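Adenosine kinase, putative (Trypanosoma brucei, PDB 3OTX) probably phosphorylates adenosine to AMP with ATP as phosphate donor, a magnesium-dependent step of purine salvage. Local coordinates at residues I203-S208 with A228-N233; W237-V242 with A246-S251; F265-D268 with T272-A275; S309-G314 with R318-T323. The protein carries 1 engineered substitution. One frame throughout, in Å; residues are numbered along the deposited sequence.

Contact 1: residues I203-S208 with A228-N233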
loop_
_atom_site.group_PDB
_atom_site.type_symbol
_atom_site.label_atom_id
_atom_site.label_comp_id
_atom_site.label_asym_id
_atom_site.label_seq_id
_atom_site.Cartn_x
_atom_site.Cartn_y
_atom_site.Cartn_z
ATOM N N ILE A 203 6.341 3.584 10.489
ATOM C CA ILE A 203 4.973 3.678 10.961
ATOM C C ILE A 203 4.920 3.137 12.403
ATOM O O ILE A 203 4.344 3.785 13.283
ATOM C CB ILE A 203 4.007 2.893 10.032
ATOM C CG1 ILE A 203 3.917 3.550 8.626
ATOM C CG2 ILE A 203 2.629 2.757 10.680
ATOM C CD1 ILE A 203 3.354 5.024 8.637
ATOM N N MET A 204 5.502 1.956 12.630
ATOM C CA MET A 204 5.545 1.368 13.968
ATOM C C MET A 204 6.438 2.152 14.937
ATOM O O MET A 204 6.156 2.216 16.133
ATOM C CB MET A 204 6.040 -0.080 13.889
ATOM C CG MET A 204 4.984 -1.153 13.520
ATOM S SD MET A 204 4.257 -1.080 11.886
ATOM C CE MET A 204 5.675 -1.645 10.893
ATOM N N GLN A 205 7.507 2.756 14.422
ATOM C CA GLN A 205 8.439 3.510 15.261
ATOM C C GLN A 205 7.886 4.859 15.719
ATOM O O GLN A 205 8.009 5.195 16.901
ATOM C CB GLN A 205 9.780 3.693 14.548
ATOM C CG GLN A 205 10.497 2.373 14.271
ATOM C CD GLN A 205 11.533 2.456 13.131
ATOM O OE1 GLN A 205 11.542 3.399 12.326
ATOM N NE2 GLN A 205 12.406 1.456 13.066
ATOM N N PHE A 206 7.221 5.587 14.817
ATOM C CA PHE A 206 6.838 6.983 15.056
ATOM C C PHE A 206 5.336 7.301 14.998
ATOM O O PHE A 206 4.931 8.406 15.377
ATOM C CB PHE A 206 7.579 7.884 14.071
ATOM C CG PHE A 206 9.075 7.782 14.182
ATOM C CD1 PHE A 206 9.743 8.319 15.279
ATOM C CD2 PHE A 206 9.815 7.158 13.186
ATOM C CE1 PHE A 206 11.136 8.227 15.389
ATOM C CE2 PHE A 206 11.201 7.059 13.280
ATOM C CZ PHE A 206 11.867 7.602 14.390
ATOM N N PHE A 207 4.533 6.359 14.480
ATOM C CA PHE A 207 3.071 6.519 14.386
ATOM C C PHE A 207 2.342 5.370 15.084
ATOM O O PHE A 207 1.281 4.942 14.647
ATOM C CB PHE A 207 2.658 6.678 12.916
ATOM C CG PHE A 207 3.302 7.861 12.266
ATOM C CD1 PHE A 207 4.581 7.741 11.697
ATOM C CD2 PHE A 207 2.714 9.113 12.326
ATOM C CE1 PHE A 207 5.211 8.862 11.113
ATOM C CE2 PHE A 207 3.331 10.243 11.763
ATOM C CZ PHE A 207 4.584 10.112 11.152
ATOM N N SER A 208 2.924 4.890 16.181
ATOM C CA SER A 208 2.365 3.755 16.891
ATOM C C SER A 208 1.042 4.126 17.579
ATOM O O SER A 208 0.170 3.282 17.663
ATOM C CB SER A 208 3.365 3.153 17.876
ATOM O OG SER A 208 3.668 4.055 18.923
ATOM N N ALA A 228 6.897 -6.960 10.010
ATOM C CA ALA A 228 6.422 -7.866 11.054
ATOM C C ALA A 228 7.370 -7.854 12.255
ATOM O O ALA A 228 6.928 -7.795 13.421
ATOM C CB ALA A 228 6.228 -9.318 10.507
ATOM N N LYS A 229 8.679 -7.898 11.987
ATOM C CA LYS A 229 9.643 -7.808 13.086
ATOM C C LYS A 229 9.563 -6.454 13.804
ATOM O O LYS A 229 9.733 -6.402 15.026
ATOM C CB LYS A 229 11.065 -8.078 12.605
ATOM C CG LYS A 229 11.231 -9.468 12.042
ATOM C CD LYS A 229 12.644 -9.664 11.482
ATOM C CE LYS A 229 12.840 -11.090 11.037
ATOM N NZ LYS A 229 14.056 -11.277 10.240
ATOM N N GLU A 230 9.311 -5.385 13.053
ATOM C CA GLU A 230 9.200 -4.060 13.670
ATOM C C GLU A 230 7.949 -3.982 14.541
ATOM O O GLU A 230 7.978 -3.350 15.598
ATOM C CB GLU A 230 9.230 -2.946 12.635
ATOM C CG GLU A 230 9.568 -1.581 13.217
ATOM C CD GLU A 230 11.005 -1.504 13.699
ATOM O OE1 GLU A 230 11.929 -1.736 12.879
ATOM O OE2 GLU A 230 11.200 -1.213 14.892
ATOM N N PHE A 231 6.872 -4.623 14.083
ATOM C CA PHE A 231 5.611 -4.735 14.836
ATOM C C PHE A 231 5.835 -5.491 16.141
ATOM O O PHE A 231 5.376 -5.050 17.203
ATOM C CB PHE A 231 4.547 -5.431 13.975
ATOM C CG PHE A 231 3.148 -5.321 14.533
ATOM C CD1 PHE A 231 2.322 -4.270 14.164
ATOM C CD2 PHE A 231 2.685 -6.260 15.462
ATOM C CE1 PHE A 231 1.021 -4.156 14.682
ATOM C CE2 PHE A 231 1.385 -6.157 15.983
ATOM C CZ PHE A 231 0.558 -5.107 15.591
ATOM N N ALA A 232 6.557 -6.611 16.076
ATOM C CA ALA A 232 7.000 -7.313 17.289
ATOM C C ALA A 232 7.761 -6.394 18.234
ATOM O O ALA A 232 7.475 -6.395 19.432
ATOM C CB ALA A 232 7.829 -8.561 16.945
ATOM N N ASN A 233 8.698 -5.592 17.711
ATOM C CA ASN A 233 9.485 -4.646 18.522
ATOM C C ASN A 233 8.578 -3.615 19.212
ATOM O O ASN A 233 8.736 -3.328 20.409
ATOM C CB ASN A 233 10.540 -3.920 17.667
ATOM C CG ASN A 233 11.672 -4.837 17.193
ATOM O OD1 ASN A 233 11.809 -5.974 17.642
ATOM N ND2 ASN A 233 12.496 -4.327 16.280
#
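M204 brings helix 201-206 against helix 225-235 and makes the tight part of this contact. Its CG lies 3.9 Å from F231 CA, where the two helix backbones are nearest, 6.2 Å between M204 CA and F231 CA. M204 CB rests on E230 CG at 3.9 Å, and the methionine then bends at both chi2 (65°) and chi3 (72°), which folds CE back toward E230 CB. M204 CG also reaches F231 CD1, 4.1 Å away, approaching the ring obliquely. The loose side belongs to Q205 and E230, near the surface. Q205 lies across E230, nearly perpendicular, Q205 NE2 standing 3.2 Å from E230 OE1, with the amide and carboxylate planes turned 69° apart. On the buried side, the apolar patch of M204 and F231 is extended by L198, in the loop after strand 193-197, and by L211 of helix 208-214, while F231 also meets V253 beyond helix 242-251.

Contact 2: residues W237-V242 with A246-S251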
loop_
_atom_site.group_PDB
_atom_site.type_symbol
_atom_site.label_atom_id
_atom_site.label_comp_id
_atom_site.label_asym_id
_atom_site.label_seq_id
_atom_site.Cartn_x
_atom_site.Cartn_y
_atom_site.Cartn_z
ATOM N N TRP A 237 7.228 -7.764 21.985
ATOM C CA TRP A 237 7.270 -9.210 21.857
ATOM C C TRP A 237 8.684 -9.693 21.569
ATOM O O TRP A 237 9.310 -9.291 20.561
ATOM C CB TRP A 237 6.372 -9.712 20.730
ATOM C CG TRP A 237 4.896 -9.476 20.908
ATOM C CD1 TRP A 237 4.211 -9.295 22.094
ATOM C CD2 TRP A 237 3.920 -9.457 19.875
ATOM N NE1 TRP A 237 2.872 -9.137 21.831
ATOM C CE2 TRP A 237 2.664 -9.234 20.479
ATOM C CE3 TRP A 237 3.986 -9.580 18.480
ATOM C CZ2 TRP A 237 1.484 -9.122 19.731
ATOM C CZ3 TRP A 237 2.817 -9.479 17.743
ATOM C CH2 TRP A 237 1.579 -9.250 18.368
ATOM N N ASP A 238 9.142 -10.617 22.399
ATOM C CA ASP A 238 10.494 -11.136 22.296
ATOM C C ASP A 238 10.583 -12.297 21.294
ATOM O O ASP A 238 10.812 -13.455 21.677
ATOM C CB ASP A 238 11.020 -11.547 23.679
ATOM C CG ASP A 238 12.522 -11.804 23.683
ATOM O OD1 ASP A 238 13.233 -11.228 22.821
ATOM O OD2 ASP A 238 12.987 -12.582 24.551
ATOM N N THR A 239 10.420 -11.973 20.008
ATOM C CA THR A 239 10.447 -12.986 18.957
ATOM C C THR A 239 10.703 -12.337 17.613
ATOM O O THR A 239 10.182 -11.253 17.331
ATOM C CB THR A 239 9.143 -13.856 18.943
ATOM O OG1 THR A 239 9.226 -14.860 17.920
ATOM C CG2 THR A 239 7.891 -13.003 18.717
ATOM N N ASP A 240 11.539 -12.994 16.808
ATOM C CA ASP A 240 11.727 -12.634 15.391
ATOM C C ASP A 240 11.163 -13.710 14.465
ATOM O O ASP A 240 11.436 -13.718 13.256
ATOM C CB ASP A 240 13.207 -12.347 15.071
ATOM C CG ASP A 240 14.071 -13.607 15.056
ATOM O OD1 ASP A 240 13.587 -14.675 15.480
ATOM O OD2 ASP A 240 15.238 -13.527 14.621
ATOM N N CYS A 241 10.381 -14.620 15.033
ATOM C CA CYS A 241 9.745 -15.681 14.283
ATOM C C CYS A 241 8.451 -15.174 13.651
ATOM O O CYS A 241 7.492 -14.897 14.362
ATOM C CB CYS A 241 9.470 -16.846 15.235
ATOM S SG CYS A 241 8.661 -18.228 14.486
ATOM N N VAL A 242 8.436 -15.058 12.324
ATOM C CA VAL A 242 7.306 -14.466 11.628
ATOM C C VAL A 242 6.003 -15.215 11.871
ATOM O O VAL A 242 4.940 -14.588 12.018
ATOM C CB VAL A 242 7.614 -14.323 10.114
ATOM C CG1 VAL A 242 6.437 -13.733 9.360
ATOM C CG2 VAL A 242 8.881 -13.465 9.929
ATOM N N ALA A 246 2.779 -13.472 13.653
ATOM C CA ALA A 246 1.443 -13.578 13.061
ATOM C C ALA A 246 0.406 -14.173 14.039
ATOM O O ALA A 246 -0.690 -13.616 14.183
ATOM C CB ALA A 246 1.477 -14.350 11.727
ATOM N N ARG A 247 0.764 -15.271 14.716
ATOM C CA ARG A 247 -0.091 -15.903 15.725
ATOM C C ARG A 247 -0.509 -14.871 16.762
ATOM O O ARG A 247 -1.700 -14.737 17.094
ATOM C CB ARG A 247 0.705 -17.040 16.397
ATOM C CG ARG A 247 -0.055 -17.942 17.347
ATOM C CD ARG A 247 0.823 -19.169 17.667
ATOM N NE ARG A 247 0.842 -20.121 16.553
ATOM C CZ ARG A 247 1.915 -20.497 15.852
ATOM N NH1 ARG A 247 3.139 -20.037 16.123
ATOM N NH2 ARG A 247 1.758 -21.367 14.865
ATOM N N ARG A 248 0.470 -14.144 17.283
ATOM C CA ARG A 248 0.190 -13.151 18.328
ATOM C C ARG A 248 -0.617 -11.936 17.789
ATOM O O ARG A 248 -1.419 -11.336 18.517
ATOM C CB ARG A 248 1.478 -12.684 18.999
ATOM C CG ARG A 248 2.288 -13.750 19.685
ATOM C CD ARG A 248 3.507 -13.141 20.323
ATOM N NE ARG A 248 4.423 -14.160 20.826
ATOM C CZ ARG A 248 5.474 -13.917 21.596
ATOM N NH1 ARG A 248 5.752 -12.672 21.971
ATOM N NH2 ARG A 248 6.244 -14.917 22.002
ATOM N N ALA A 249 -0.413 -11.546 16.538
ATOM C CA ALA A 249 -1.183 -10.407 16.000
ATOM C C ALA A 249 -2.631 -10.815 15.827
ATOM O O ALA A 249 -3.528 -9.972 15.818
ATOM C CB ALA A 249 -0.593 -9.959 14.662
ATOM N N VAL A 250 -2.865 -12.115 15.691
ATOM C CA VAL A 250 -4.230 -12.606 15.593
ATOM C C VAL A 250 -4.933 -12.497 16.946
ATOM O O VAL A 250 -6.047 -11.964 17.018
ATOM C CB VAL A 250 -4.302 -14.046 15.025
ATOM C CG1 VAL A 250 -5.685 -14.668 15.266
ATOM C CG2 VAL A 250 -3.945 -14.031 13.531
ATOM N N SER A 251 -4.273 -12.966 18.007
ATOM C CA SER A 251 -4.975 -13.187 19.269
ATOM C C SER A 251 -4.640 -12.181 20.377
ATOM O O SER A 251 -5.333 -12.130 21.412
ATOM C CB SER A 251 -4.703 -14.599 19.753
ATOM O OG SER A 251 -3.320 -14.764 20.007
HETATM O O HOH W 1 7.346 -11.909 24.314
HETATM O O HOH W 2 8.711 -14.516 23.153
#
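With W237 CG turned anti to its carbonyl carbon (chi1 -64°) and R248 extended from CG to NE, the arginine runs antiparallel to the tryptophan side chain, its aliphatic part laid over one ring face. R248 CB sits 3.6 Å from the centroid of the six-membered ring of W237, a CH-pi contact, and CD follows over the same indole. Farther out the guanidinium is steeply tilted to the indole, 75° between planes, and its CZ is 5.0 Å from the centroid of the five-membered ring of W237, an off-centre cation-pi contact. T239 CG2 approaches from the loop and covers one guanidinium face, 3.9 Å from R248 CZ. Two waters tie the same group to the loop backbone: one accepts from D238 N and from R248 NH1, and the other accepts from R248 NH2 at 2.8 Å while donating to D238 O. R248 NE turns to E244 in a salt bridge, so the whole charged end is held from several directions. At the far rim W237 CH2 touches A249 CB at 4.4 Å. Within the helix, A246 N donates to V242 O (2.9 Å), the i+4 to i bond of its first turn. The arrangement is a loop folded back over the helix it leads into, with D238 at the centre of an inverse gamma turn and C241 as the N-cap of helix 242-251.

Contact 3: residues F265-D268 with T272-A275. With AP5 (bis(adenosine)-5'-pentaphosphate), chain C.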
loop_
_atom_site.group_PDB
_atom_site.type_symbol
_atom_site.label_atom_id
_atom_site.label_comp_id
_atom_site.label_asym_id
_atom_site.label_seq_id
_atom_site.Cartn_x
_atom_site.Cartn_y
_atom_site.Cartn_z
ATOM N N PHE A 265 1.853 -12.078 6.238
ATOM C CA PHE A 265 3.212 -11.519 6.190
ATOM C C PHE A 265 3.971 -12.177 5.043
ATOM O O PHE A 265 4.207 -13.398 5.052
ATOM C CB PHE A 265 3.997 -11.791 7.490
ATOM C CG PHE A 265 3.481 -11.081 8.700
ATOM C CD1 PHE A 265 2.933 -9.802 8.601
ATOM C CD2 PHE A 265 3.597 -11.687 9.964
ATOM C CE1 PHE A 265 2.488 -9.129 9.748
ATOM C CE2 PHE A 265 3.156 -11.020 11.112
ATOM C CZ PHE A 265 2.596 -9.747 10.981
ATOM N N THR A 266 4.350 -11.363 4.068
ATOM C CA THR A 266 5.102 -11.842 2.922
ATOM C C THR A 266 6.589 -11.902 3.257
ATOM O O THR A 266 7.083 -11.170 4.133
ATOM C CB THR A 266 4.878 -10.978 1.665
ATOM O OG1 THR A 266 5.303 -9.632 1.933
ATOM C CG2 THR A 266 3.399 -10.941 1.285
ATOM N N ARG A 267 7.290 -12.790 2.533
ATOM C CA ARG A 267 8.676 -13.083 2.842
ATOM C C ARG A 267 9.559 -13.180 1.603
ATOM O O ARG A 267 10.475 -13.984 1.567
ATOM C CB ARG A 267 8.796 -14.342 3.721
ATOM C CG ARG A 267 8.118 -14.147 5.106
ATOM C CD ARG A 267 8.645 -15.178 6.070
ATOM N NE ARG A 267 8.216 -16.493 5.629
ATOM C CZ ARG A 267 8.275 -17.568 6.405
ATOM N NH1 ARG A 267 8.770 -17.469 7.637
ATOM N NH2 ARG A 267 7.848 -18.742 5.953
ATOM N N ASP A 268 9.331 -12.280 0.647
ATOM C CA ASP A 268 9.976 -12.323 -0.699
ATOM C C ASP A 268 9.974 -13.726 -1.342
ATOM O O ASP A 268 8.881 -14.211 -1.683
ATOM C CB ASP A 268 11.367 -11.629 -0.769
ATOM C CG ASP A 268 12.339 -12.122 0.279
ATOM O OD1 ASP A 268 13.108 -13.060 0.002
ATOM O OD2 ASP A 268 12.302 -11.569 1.403
ATOM N N THR A 272 4.760 -17.134 2.222
ATOM C CA THR A 272 3.927 -16.154 2.847
ATOM C C THR A 272 3.251 -16.790 4.065
ATOM O O THR A 272 2.748 -17.916 3.997
ATOM C CB THR A 272 2.870 -15.623 1.868
ATOM O OG1 THR A 272 3.520 -14.789 0.900
ATOM C CG2 THR A 272 1.812 -14.776 2.590
ATOM N N VAL A 273 3.274 -16.057 5.165
ATOM C CA VAL A 273 2.702 -16.540 6.444
ATOM C C VAL A 273 1.247 -16.045 6.528
ATOM O O VAL A 273 0.977 -14.876 6.308
ATOM C CB VAL A 273 3.540 -16.055 7.646
ATOM C CG1 VAL A 273 2.868 -16.391 9.000
ATOM C CG2 VAL A 273 4.914 -16.670 7.621
ATOM N N LEU A 274 0.332 -16.965 6.746
ATOM C CA LEU A 274 -1.096 -16.675 6.757
ATOM C C LEU A 274 -1.655 -17.177 8.084
ATOM O O LEU A 274 -1.607 -18.369 8.355
ATOM C CB LEU A 274 -1.796 -17.397 5.596
ATOM C CG LEU A 274 -3.324 -17.345 5.473
ATOM C CD1 LEU A 274 -3.856 -15.906 5.324
ATOM C CD2 LEU A 274 -3.859 -18.197 4.307
ATOM N N ALA A 275 -2.158 -16.272 8.926
ATOM C CA ALA A 275 -2.668 -16.696 10.256
ATOM C C ALA A 275 -4.069 -16.208 10.497
ATOM O O ALA A 275 -4.414 -15.078 10.137
ATOM C CB ALA A 275 -1.769 -16.216 11.371
HETATM P PA AP5 C . 8.100 -8.978 -0.527
HETATM O O1A AP5 C . 9.579 -8.781 -0.844
HETATM O O2A AP5 C . 7.838 -9.693 0.782
HETATM O O3A AP5 C . 7.271 -7.599 -0.465
HETATM P PB AP5 C . 7.780 -6.189 0.135
HETATM O O1B AP5 C . 8.951 -6.342 1.056
HETATM O O2B AP5 C . 6.571 -5.497 0.664
HETATM O O3B AP5 C . 8.256 -5.514 -1.226
HETATM P PG AP5 C . 9.228 -4.298 -1.560
HETATM O O1G AP5 C . 9.741 -4.527 -2.948
HETATM O O2G AP5 C . 10.414 -4.159 -0.632
HETATM O O3G AP5 C . 8.202 -3.134 -1.563
HETATM P PD AP5 C . 8.412 -1.551 -1.820
HETATM O O1D AP5 C . 9.850 -1.157 -2.103
HETATM O O2D AP5 C . 7.689 -0.874 -0.689
HETATM O O3D AP5 C . 7.630 -1.375 -3.217
HETATM P PE AP5 C . 6.048 -1.110 -3.392
HETATM O O1E AP5 C . 5.285 -1.937 -2.395
HETATM O O2E AP5 C . 5.682 -1.258 -4.867
HETATM O O5F AP5 C . 7.432 -9.701 -1.793
HETATM C C5F AP5 C . 6.017 -9.869 -1.876
HETATM C C4F AP5 C . 5.716 -11.018 -2.807
HETATM O O4F AP5 C . 6.356 -10.804 -4.073
HETATM C C3F AP5 C . 6.276 -12.365 -2.360
HETATM O O3F AP5 C . 5.361 -13.001 -1.503
HETATM C C2F AP5 C . 6.530 -13.082 -3.655
HETATM O O2F AP5 C . 5.331 -13.636 -4.136
HETATM C C1F AP5 C . 6.922 -11.941 -4.598
HETATM N N9A AP5 C . 8.394 -11.709 -4.673
HETATM C C8A AP5 C . 9.099 -10.626 -4.140
HETATM N N7A AP5 C . 10.413 -10.795 -4.455
HETATM C C5A AP5 C . 10.546 -11.932 -5.177
HETATM C C6A AP5 C . 11.616 -12.555 -5.781
HETATM N N6A AP5 C . 12.830 -11.999 -5.814
HETATM N N1A AP5 C . 11.399 -13.722 -6.473
HETATM C C2A AP5 C . 10.136 -14.277 -6.600
HETATM N N3A AP5 C . 9.072 -13.637 -6.001
HETATM C C4A AP5 C . 9.265 -12.486 -5.328
HETATM O O5J AP5 C . 5.875 0.443 -2.949
HETATM C C5J AP5 C . 6.538 1.460 -3.682
HETATM C C4J AP5 C . 5.610 2.661 -3.603
HETATM O O4J AP5 C . 5.620 3.223 -2.281
HETATM C C3J AP5 C . 6.048 3.836 -4.483
HETATM O O3J AP5 C . 5.186 3.870 -5.620
HETATM C C2J AP5 C . 5.916 5.073 -3.579
HETATM O O2J AP5 C . 5.232 6.158 -4.194
HETATM C C1J AP5 C . 5.121 4.529 -2.417
HETATM N N9B AP5 C . 5.296 5.295 -1.174
HETATM C C8B AP5 C . 6.491 5.516 -0.544
HETATM N N7B AP5 C . 6.229 6.298 0.535
HETATM C C5B AP5 C . 4.885 6.560 0.583
HETATM C C6B AP5 C . 4.085 7.289 1.471
HETATM N N6B AP5 C . 4.570 8.002 2.501
HETATM N N1B AP5 C . 2.754 7.354 1.165
HETATM C C2B AP5 C . 2.160 6.673 0.127
HETATM N N3B AP5 C . 2.954 5.992 -0.773
HETATM C C4B AP5 C . 4.292 5.918 -0.506
HETATM O O HOH W 3 6.154 -14.441 0.616
#
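T266 and T272 stand together on neighbouring strands, T266 CG2 3.9 Å from T272 OG1, one bonding a phosphate of the bound bis(adenosine)-5'-pentaphosphate, the other reaching its ribose through water. T266 OG1 donates to O2A of the ligand at 2.8 Å, and D268 N donates to the same O2A at 3.0 Å. A single water joins R267 N, T272 OG1 and the ribose hydroxyl O3F, lying 2.7 Å from O3F. T272 OG1 is also bonded to H325. Behind this first shell is the hairpin of strands 262-267 and 270-276: F265 and V273 form an antiparallel hydrogen-bonded pair, V273 N to F265 O at 2.8 Å and F265 N to V273 O at 2.9 Å. R267 bends at chi3 (-66°), its NE bonded to S271 O, and lays one guanidinium face over V273 CG2, 3.7 Å from R267 CZ. R225 pairs with D268 OD2. Two donors on one phosphate oxygen should stabilise its negative charge, consistent with the role of T266 and D268 in binding ADP.

Contact 4: residues S309-G314 with R318-T323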
loop_
_atom_site.group_PDB
_atom_site.type_symbol
_atom_site.label_atom_id
_atom_site.label_comp_id
_atom_site.label_asym_id
_atom_site.label_seq_id
_atom_site.Cartn_x
_atom_site.Cartn_y
_atom_site.Cartn_z
ATOM N N SER A 309 -7.920 -8.403 -5.364
ATOM C CA SER A 309 -8.687 -8.839 -6.546
ATOM C C SER A 309 -9.341 -10.207 -6.348
ATOM O O SER A 309 -10.433 -10.451 -6.867
ATOM C CB SER A 309 -7.837 -8.813 -7.815
ATOM O OG SER A 309 -6.959 -9.933 -7.883
ATOM N N ALA A 310 -8.686 -11.081 -5.588
ATOM C CA ALA A 310 -9.234 -12.403 -5.306
ATOM C C ALA A 310 -10.195 -12.351 -4.144
ATOM O O ALA A 310 -11.201 -13.062 -4.152
ATOM C CB ALA A 310 -8.119 -13.374 -4.990
ATOM N N TYR A 311 -9.895 -11.515 -3.157
ATOM C CA TYR A 311 -10.738 -11.427 -1.962
ATOM C C TYR A 311 -12.108 -10.884 -2.380
ATOM O O TYR A 311 -13.156 -11.347 -1.862
ATOM C CB TYR A 311 -10.081 -10.536 -0.860
ATOM C CG TYR A 311 -10.746 -10.711 0.492
ATOM C CD1 TYR A 311 -10.222 -11.580 1.441
ATOM C CD2 TYR A 311 -11.969 -10.073 0.785
ATOM C CE1 TYR A 311 -10.844 -11.765 2.669
ATOM C CE2 TYR A 311 -12.604 -10.269 2.005
ATOM C CZ TYR A 311 -12.038 -11.099 2.941
ATOM O OH TYR A 311 -12.666 -11.313 4.153
ATOM N N ALA A 312 -12.099 -9.919 -3.309
ATOM C CA ALA A 312 -13.321 -9.273 -3.790
ATOM C C ALA A 312 -14.276 -10.234 -4.512
ATOM O O ALA A 312 -15.467 -9.946 -4.610
ATOM C CB ALA A 312 -12.987 -8.053 -4.685
ATOM N N VAL A 313 -13.763 -11.364 -5.011
ATOM C CA VAL A 313 -14.618 -12.370 -5.658
ATOM C C VAL A 313 -14.833 -13.615 -4.802
ATOM O O VAL A 313 -15.255 -14.663 -5.305
ATOM C CB VAL A 313 -14.162 -12.717 -7.090
ATOM C CG1 VAL A 313 -14.403 -11.522 -8.004
ATOM C CG2 VAL A 313 -12.654 -13.137 -7.124
ATOM N N GLY A 314 -14.537 -13.477 -3.509
ATOM C CA GLY A 314 -14.863 -14.481 -2.499
ATOM C C GLY A 314 -13.951 -15.693 -2.456
ATOM O O GLY A 314 -14.354 -16.740 -1.985
ATOM N N ARG A 318 -6.039 -18.517 1.328
ATOM C CA ARG A 318 -4.849 -19.044 0.696
ATOM C C ARG A 318 -4.784 -18.697 -0.804
ATOM O O ARG A 318 -3.707 -18.350 -1.338
ATOM C CB ARG A 318 -4.773 -20.544 0.923
ATOM C CG ARG A 318 -3.441 -21.095 0.654
ATOM C CD ARG A 318 -3.367 -22.499 1.248
ATOM N NE ARG A 318 -2.105 -23.091 0.851
ATOM C CZ ARG A 318 -1.117 -23.367 1.687
ATOM N NH1 ARG A 318 -1.264 -23.140 2.988
ATOM N NH2 ARG A 318 -0.004 -23.919 1.220
ATOM N N ARG A 319 -5.934 -18.764 -1.477
ATOM C CA ARG A 319 -6.042 -18.357 -2.882
ATOM C C ARG A 319 -5.773 -16.860 -3.086
ATOM O O ARG A 319 -5.240 -16.482 -4.120
ATOM C CB ARG A 319 -7.421 -18.734 -3.464
ATOM C CG ARG A 319 -7.591 -18.473 -4.975
ATOM C CD ARG A 319 -6.478 -19.162 -5.754
ATOM N NE ARG A 319 -6.549 -18.964 -7.196
ATOM C CZ ARG A 319 -5.619 -19.376 -8.066
ATOM N NH1 ARG A 319 -4.539 -20.017 -7.644
ATOM N NH2 ARG A 319 -5.772 -19.155 -9.369
ATOM N N CYS A 320 -6.177 -16.044 -2.123
ATOM C CA CYS A 320 -5.918 -14.603 -2.159
ATOM C C CYS A 320 -4.400 -14.397 -2.140
ATOM O O CYS A 320 -3.844 -13.601 -2.910
ATOM C CB CYS A 320 -6.598 -13.908 -0.971
ATOM S SG CYS A 320 -8.413 -13.877 -1.132
ATOM N N CYS A 321 -3.726 -15.163 -1.284
ATOM C CA CYS A 321 -2.246 -15.153 -1.241
ATOM C C CYS A 321 -1.595 -15.619 -2.550
ATOM O O CYS A 321 -0.670 -14.976 -3.060
ATOM C CB CYS A 321 -1.710 -15.964 -0.040
ATOM S SG CYS A 321 -2.112 -15.288 1.565
ATOM N N GLU A 322 -2.061 -16.750 -3.097
ATOM C CA GLU A 322 -1.608 -17.239 -4.409
ATOM C C GLU A 322 -1.769 -16.161 -5.482
ATOM O O GLU A 322 -0.884 -15.977 -6.313
ATOM C CB GLU A 322 -2.329 -18.549 -4.797
ATOM C CG GLU A 322 -1.956 -19.702 -3.866
ATOM C CD GLU A 322 -2.889 -20.892 -3.969
ATOM O OE1 GLU A 322 -2.540 -21.915 -3.348
ATOM O OE2 GLU A 322 -3.929 -20.816 -4.675
ATOM N N THR A 323 -2.896 -15.451 -5.453
ATOM C CA THR A 323 -3.147 -14.403 -6.454
ATOM C C THR A 323 -2.172 -13.223 -6.265
ATOM O O THR A 323 -1.628 -12.692 -7.253
ATOM C CB THR A 323 -4.608 -13.931 -6.396
ATOM O OG1 THR A 323 -5.468 -15.066 -6.523
ATOM C CG2 THR A 323 -4.896 -12.951 -7.541
#
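A310 and C320 mark where the end of helix 300-311 runs beside the start of helix 317-332, their CA atoms 5.1 Å apart. The first helix stops in a type I turn from Y311 to G314, with G314 N bonded to Y311 O at 3.0 Å. G314, at positive phi (78°), is the C-prime residue of a Schellman motif completed by K315 N to A310 O, and the chain then turns into the second helix. These are two consecutive helices joined by a tight turn, packed beside the large sheet of the PfkB (ribokinase-like) fold. A310 CB fits between neighbours one turn apart, 3.8 Å from C320 CA and 3.5 Å from T323 OG1. C320 SG, placed anti to its carbonyl carbon (chi1 -70°), reaches the backbone of Y311, 3.4 Å from Y311 N. It meets the tyrosine ring obliquely in a sulfur-aromatic contact, 5.1 Å from SG to the Y311 centroid. T323 OG1 bonds back to R319 O at 2.8 Å; T323 N reaches that oxygen from the opposite face. This leaves the methyl CG2 of T323 against S309 OG, which is itself bonded to G306 O.

Followed from the N terminus, the four contacts come strictly in series, none nested in or crossing another. Contact 1 closes the longest loop, 19 residues that include strand 220-224, and joins two helices. Contact 2, with only three helical residues between its segments, folds loop 237-241 back on the helix it leads into; it touches contact 1 where F231 packs on W237. Contact 3 closes the hairpin, and F265 meets both A228 of contact 1 and the V242-A246 turn of contact 2, tying those helices to the large sheet. Contact 4 closes the last turn between helices; L274 packs on R318 and C321, and T272 on C321. It touches neither contact 1 nor contact 2.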